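Local coordinates for glycosyl hydrolase 25 (Streptococcus pneumoniae, PDB 4FF5), which probably hydrolyses glycosidic bonds and is a pneumococcal virulence factor that takes part in host-cell invasion, at residues V118-M132 with P148-M160. Numbering follows the deposited sequence.
Sequences VAVYAYVAGKSVQEM and PSYYWLDVEDKTM
The ring of Tyr-123 meets Asp-154 with its edge: Asp-154 OD2 lies in plane 3.4 Å from Tyr-123 CD1, the carboxylate turned 84° to the ring, while Glu-156 CG approaches CE1 obliquely. Trp-152 likewise takes Val-120 O at its edge, with Tyr-150 of its own segment over one face and Trp-205 meeting it edge-to-face. These rings belong to a beta-alpha-beta crossover, the repeating element of the TIM barrel: strands 118-123 and 151-155 run parallel, linked through helix 129-143. Six backbone hydrogen bonds join the two segments, from Ser-149 N–Val-118 O to Val-124 N–Asp-154 O, in the staggered parallel pattern, in which Val-120 accepts from Trp-152 N and donates to Tyr-150 O, and Ala-122 likewise bridges Trp-152 and Asp-154. One face of the sheet carries Tyr-121, Tyr-123, Trp-152 and Asp-154; toward the helices, Val-120 CG2 packs 3.6 Å from Tyr-151 CD2, and Val-124 CG2 lies against Leu-153 CG. Acids gather at the C-terminal strand ends, where family 25 enzymes have their active site. Asp-154 OD1 and Glu-156 OE2 lie 2.6 Å apart. With CG anti to the backbone N (chi1 -177°), Tyr-123 extends its hydroxyl to within 2.6 Å of Asp-157 OD1, and one water links that hydroxyl to Glu-156 OE1. Beyond the strands the loops stay in contact: Met-160 CG rests on the Lys-127 backbone, and Thr-159 OG1 donates to Gly-126 O (2.8 Å) from above the carbonyl plane, 39° out of it.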
# COMPACT_ATOMS: atom_id res chain seq x y z
N VAL A 118 -9.40 3.04 2.97
CA VAL A 118 -7.99 3.36 3.00
C VAL A 118 -7.26 2.23 3.72
O VAL A 118 -7.64 1.83 4.82
CB VAL A 118 -7.74 4.68 3.77
CG1 VAL A 118 -6.25 5.01 3.83
CG2 VAL A 118 -8.51 5.83 3.12
N ALA A 119 -6.22 1.74 3.07
CA ALA A 119 -5.30 0.78 3.66
C ALA A 119 -3.99 1.51 3.87
O ALA A 119 -3.85 2.67 3.48
CB ALA A 119 -5.13 -0.40 2.70
N VAL A 120 -3.01 0.84 4.48
CA VAL A 120 -1.75 1.49 4.78
C VAL A 120 -0.57 0.62 4.33
O VAL A 120 -0.72 -0.59 4.18
CB VAL A 120 -1.61 1.85 6.29
CG1 VAL A 120 -2.55 3.01 6.67
CG2 VAL A 120 -1.77 0.62 7.19
N TYR A 121 0.60 1.23 4.17
CA TYR A 121 1.82 0.46 3.89
C TYR A 121 3.07 0.98 4.60
O TYR A 121 3.13 2.14 4.99
CB TYR A 121 2.07 0.31 2.36
CG TYR A 121 2.72 1.49 1.61
CD1 TYR A 121 4.11 1.56 1.45
CD2 TYR A 121 1.94 2.46 0.97
CE1 TYR A 121 4.71 2.59 0.75
CE2 TYR A 121 2.52 3.49 0.23
CZ TYR A 121 3.90 3.55 0.14
OH TYR A 121 4.46 4.55 -0.58
N ALA A 122 4.05 0.11 4.74
CA ALA A 122 5.36 0.47 5.30
C ALA A 122 6.45 -0.03 4.39
O ALA A 122 6.40 -1.17 3.94
CB ALA A 122 5.51 -0.15 6.69
N TYR A 123 7.46 0.82 4.14
CA TYR A 123 8.63 0.43 3.36
C TYR A 123 9.53 -0.36 4.31
O TYR A 123 10.00 0.18 5.31
CB TYR A 123 9.33 1.69 2.84
CG TYR A 123 10.54 1.49 1.95
CD1 TYR A 123 10.36 1.26 0.58
CD2 TYR A 123 11.84 1.64 2.43
CE1 TYR A 123 11.43 1.11 -0.28
CE2 TYR A 123 12.94 1.47 1.58
CZ TYR A 123 12.71 1.21 0.22
OH TYR A 123 13.74 1.05 -0.69
N VAL A 124 9.72 -1.65 4.01
CA VAL A 124 10.39 -2.59 4.92
C VAL A 124 11.89 -2.49 4.66
O VAL A 124 12.35 -2.79 3.57
CB VAL A 124 9.88 -4.04 4.70
CG1 VAL A 124 10.67 -5.03 5.53
CG2 VAL A 124 8.40 -4.14 5.05
N ALA A 125 12.64 -2.05 5.66
CA ALA A 125 14.06 -1.80 5.44
C ALA A 125 14.94 -2.06 6.68
O ALA A 125 16.08 -1.60 6.72
CB ALA A 125 14.28 -0.40 4.90
N GLY A 126 14.42 -2.78 7.66
CA GLY A 126 15.22 -3.18 8.86
C GLY A 126 16.50 -3.93 8.48
O GLY A 126 16.51 -4.71 7.52
N LYS A 127 17.58 -3.66 9.21
CA LYS A 127 18.87 -4.33 8.94
C LYS A 127 19.12 -5.51 9.86
O LYS A 127 20.18 -6.17 9.77
CB LYS A 127 20.03 -3.35 9.05
CG LYS A 127 19.88 -2.11 8.18
CD LYS A 127 21.12 -1.23 8.30
CE LYS A 127 20.81 0.22 7.96
NZ LYS A 127 20.40 1.02 9.16
N SER A 128 18.15 -5.79 10.72
CA SER A 128 18.23 -6.91 11.66
C SER A 128 16.83 -7.23 12.12
O SER A 128 15.92 -6.41 11.93
CB SER A 128 19.08 -6.52 12.87
OG SER A 128 18.43 -5.49 13.61
N VAL A 129 16.64 -8.39 12.75
CA VAL A 129 15.35 -8.75 13.34
C VAL A 129 14.82 -7.67 14.28
O VAL A 129 13.63 -7.36 14.26
CB VAL A 129 15.35 -10.14 14.02
CG1 VAL A 129 16.49 -10.28 15.02
CG2 VAL A 129 14.00 -10.43 14.68
N GLN A 130 15.72 -7.10 15.09
CA GLN A 130 15.35 -6.11 16.08
C GLN A 130 14.75 -4.88 15.37
O GLN A 130 13.68 -4.39 15.77
CB GLN A 130 16.58 -5.75 16.94
CG GLN A 130 17.06 -6.88 17.87
CD GLN A 130 17.88 -7.99 17.19
OE1 GLN A 130 18.01 -9.09 17.74
NE2 GLN A 130 18.46 -7.70 16.03
N GLU A 131 15.44 -4.40 14.33
CA GLU A 131 14.96 -3.25 13.53
C GLU A 131 13.65 -3.57 12.82
O GLU A 131 12.76 -2.71 12.71
CB GLU A 131 16.01 -2.80 12.50
CG GLU A 131 17.31 -2.28 13.12
CD GLU A 131 18.21 -1.54 12.15
OE1 GLU A 131 17.92 -1.51 10.93
OE2 GLU A 131 19.23 -0.97 12.62
N MET A 132 13.52 -4.80 12.32
CA MET A 132 12.28 -5.20 11.65
C MET A 132 11.09 -5.18 12.59
O MET A 132 10.03 -4.66 12.24
CB MET A 132 12.43 -6.57 11.00
CG MET A 132 13.36 -6.56 9.81
SD MET A 132 12.60 -5.69 8.41
CE MET A 132 13.56 -6.37 7.06
N PRO A 148 -7.30 0.89 9.45
CA PRO A 148 -7.08 0.72 8.02
C PRO A 148 -7.63 -0.62 7.52
O PRO A 148 -7.71 -1.59 8.28
CB PRO A 148 -5.56 0.79 7.88
CG PRO A 148 -5.03 0.36 9.20
CD PRO A 148 -6.03 0.85 10.21
N SER A 149 -8.03 -0.66 6.25
CA SER A 149 -8.62 -1.86 5.67
C SER A 149 -7.62 -3.01 5.46
O SER A 149 -8.03 -4.15 5.28
CB SER A 149 -9.31 -1.52 4.35
OG SER A 149 -8.33 -1.29 3.33
N TYR A 150 -6.32 -2.69 5.45
CA TYR A 150 -5.28 -3.67 5.19
C TYR A 150 -3.94 -3.06 5.60
O TYR A 150 -3.77 -1.85 5.56
CB TYR A 150 -5.25 -4.01 3.69
CG TYR A 150 -5.30 -5.49 3.38
CD1 TYR A 150 -6.52 -6.12 3.12
CD2 TYR A 150 -4.14 -6.26 3.34
CE1 TYR A 150 -6.58 -7.48 2.84
CE2 TYR A 150 -4.18 -7.62 3.05
CZ TYR A 150 -5.41 -8.23 2.80
OH TYR A 150 -5.48 -9.58 2.52
N TYR A 151 -3.00 -3.91 5.96
CA TYR A 151 -1.63 -3.47 6.21
C TYR A 151 -0.73 -4.11 5.17
O TYR A 151 -0.78 -5.32 4.99
CB TYR A 151 -1.18 -3.94 7.59
CG TYR A 151 -1.92 -3.31 8.73
CD1 TYR A 151 -3.16 -3.82 9.17
CD2 TYR A 151 -1.37 -2.23 9.41
CE1 TYR A 151 -3.82 -3.23 10.26
CE2 TYR A 151 -2.02 -1.64 10.49
CZ TYR A 151 -3.24 -2.14 10.91
OH TYR A 151 -3.85 -1.52 12.00
N TRP A 152 0.08 -3.30 4.49
CA TRP A 152 0.96 -3.81 3.43
C TRP A 152 2.43 -3.61 3.73
O TRP A 152 2.85 -2.53 4.18
CB TRP A 152 0.63 -3.09 2.11
CG TRP A 152 -0.72 -3.44 1.53
CD1 TRP A 152 -1.91 -2.75 1.67
CD2 TRP A 152 -1.05 -4.60 0.68
NE1 TRP A 152 -2.92 -3.36 0.98
CE2 TRP A 152 -2.47 -4.48 0.37
CE3 TRP A 152 -0.32 -5.68 0.17
CZ2 TRP A 152 -3.13 -5.41 -0.44
CZ3 TRP A 152 -1.00 -6.62 -0.62
CH2 TRP A 152 -2.36 -6.47 -0.93
N LEU A 153 3.22 -4.64 3.44
CA LEU A 153 4.68 -4.58 3.55
C LEU A 153 5.23 -4.31 2.17
O LEU A 153 5.10 -5.16 1.28
CB LEU A 153 5.23 -5.93 4.06
CG LEU A 153 5.25 -6.10 5.59
CD1 LEU A 153 3.85 -6.13 6.18
CD2 LEU A 153 6.06 -7.34 5.96
N ASP A 154 5.82 -3.13 1.98
CA ASP A 154 6.44 -2.75 0.71
C ASP A 154 7.89 -3.22 0.75
O ASP A 154 8.72 -2.65 1.45
CB ASP A 154 6.30 -1.23 0.49
CG ASP A 154 7.22 -0.70 -0.62
OD1 ASP A 154 7.88 -1.48 -1.31
OD2 ASP A 154 7.32 0.52 -0.75
N VAL A 155 8.18 -4.30 0.02
CA VAL A 155 9.50 -4.92 0.05
C VAL A 155 10.21 -4.66 -1.27
O VAL A 155 9.74 -5.11 -2.33
CB VAL A 155 9.38 -6.45 0.28
CG1 VAL A 155 10.75 -7.11 0.28
CG2 VAL A 155 8.65 -6.72 1.60
N GLU A 156 11.32 -3.93 -1.26
CA GLU A 156 11.99 -3.73 -2.54
C GLU A 156 13.50 -3.61 -2.57
O GLU A 156 14.10 -3.58 -3.64
CB GLU A 156 11.37 -2.60 -3.34
CG GLU A 156 11.32 -1.28 -2.62
CD GLU A 156 10.41 -0.30 -3.38
OE1 GLU A 156 10.95 0.46 -4.18
OE2 GLU A 156 9.16 -0.28 -3.19
N ASP A 157 14.13 -3.55 -1.42
CA ASP A 157 15.56 -3.82 -1.46
C ASP A 157 16.08 -4.64 -0.30
O ASP A 157 15.45 -4.72 0.77
CB ASP A 157 16.39 -2.58 -1.74
CG ASP A 157 15.87 -1.39 -1.02
OD1 ASP A 157 15.76 -0.33 -1.68
OD2 ASP A 157 15.54 -1.56 0.18
N LYS A 158 17.22 -5.27 -0.56
CA LYS A 158 17.78 -6.23 0.37
C LYS A 158 18.49 -5.47 1.46
O LYS A 158 19.55 -4.87 1.23
CB LYS A 158 18.74 -7.17 -0.35
CG LYS A 158 19.17 -8.33 0.54
CD LYS A 158 20.43 -9.01 0.04
CE LYS A 158 21.66 -8.50 0.76
NZ LYS A 158 22.87 -9.28 0.34
N THR A 159 17.91 -5.48 2.66
CA THR A 159 18.47 -4.73 3.78
C THR A 159 19.01 -5.66 4.86
O THR A 159 19.56 -5.20 5.87
CB THR A 159 17.43 -3.77 4.40
OG1 THR A 159 16.24 -4.51 4.71
CG2 THR A 159 17.10 -2.67 3.43
N MET A 160 18.82 -6.96 4.63
CA MET A 160 19.27 -8.04 5.51
C MET A 160 19.72 -9.19 4.61
O MET A 160 19.11 -9.41 3.56
CB MET A 160 18.11 -8.56 6.38
CG MET A 160 18.01 -7.90 7.73
SD MET A 160 16.61 -8.44 8.72
CE MET A 160 17.10 -10.09 9.24
O HOH W 1 13.44 1.71 -3.06
O HOH W 2 12.67 -3.83 1.14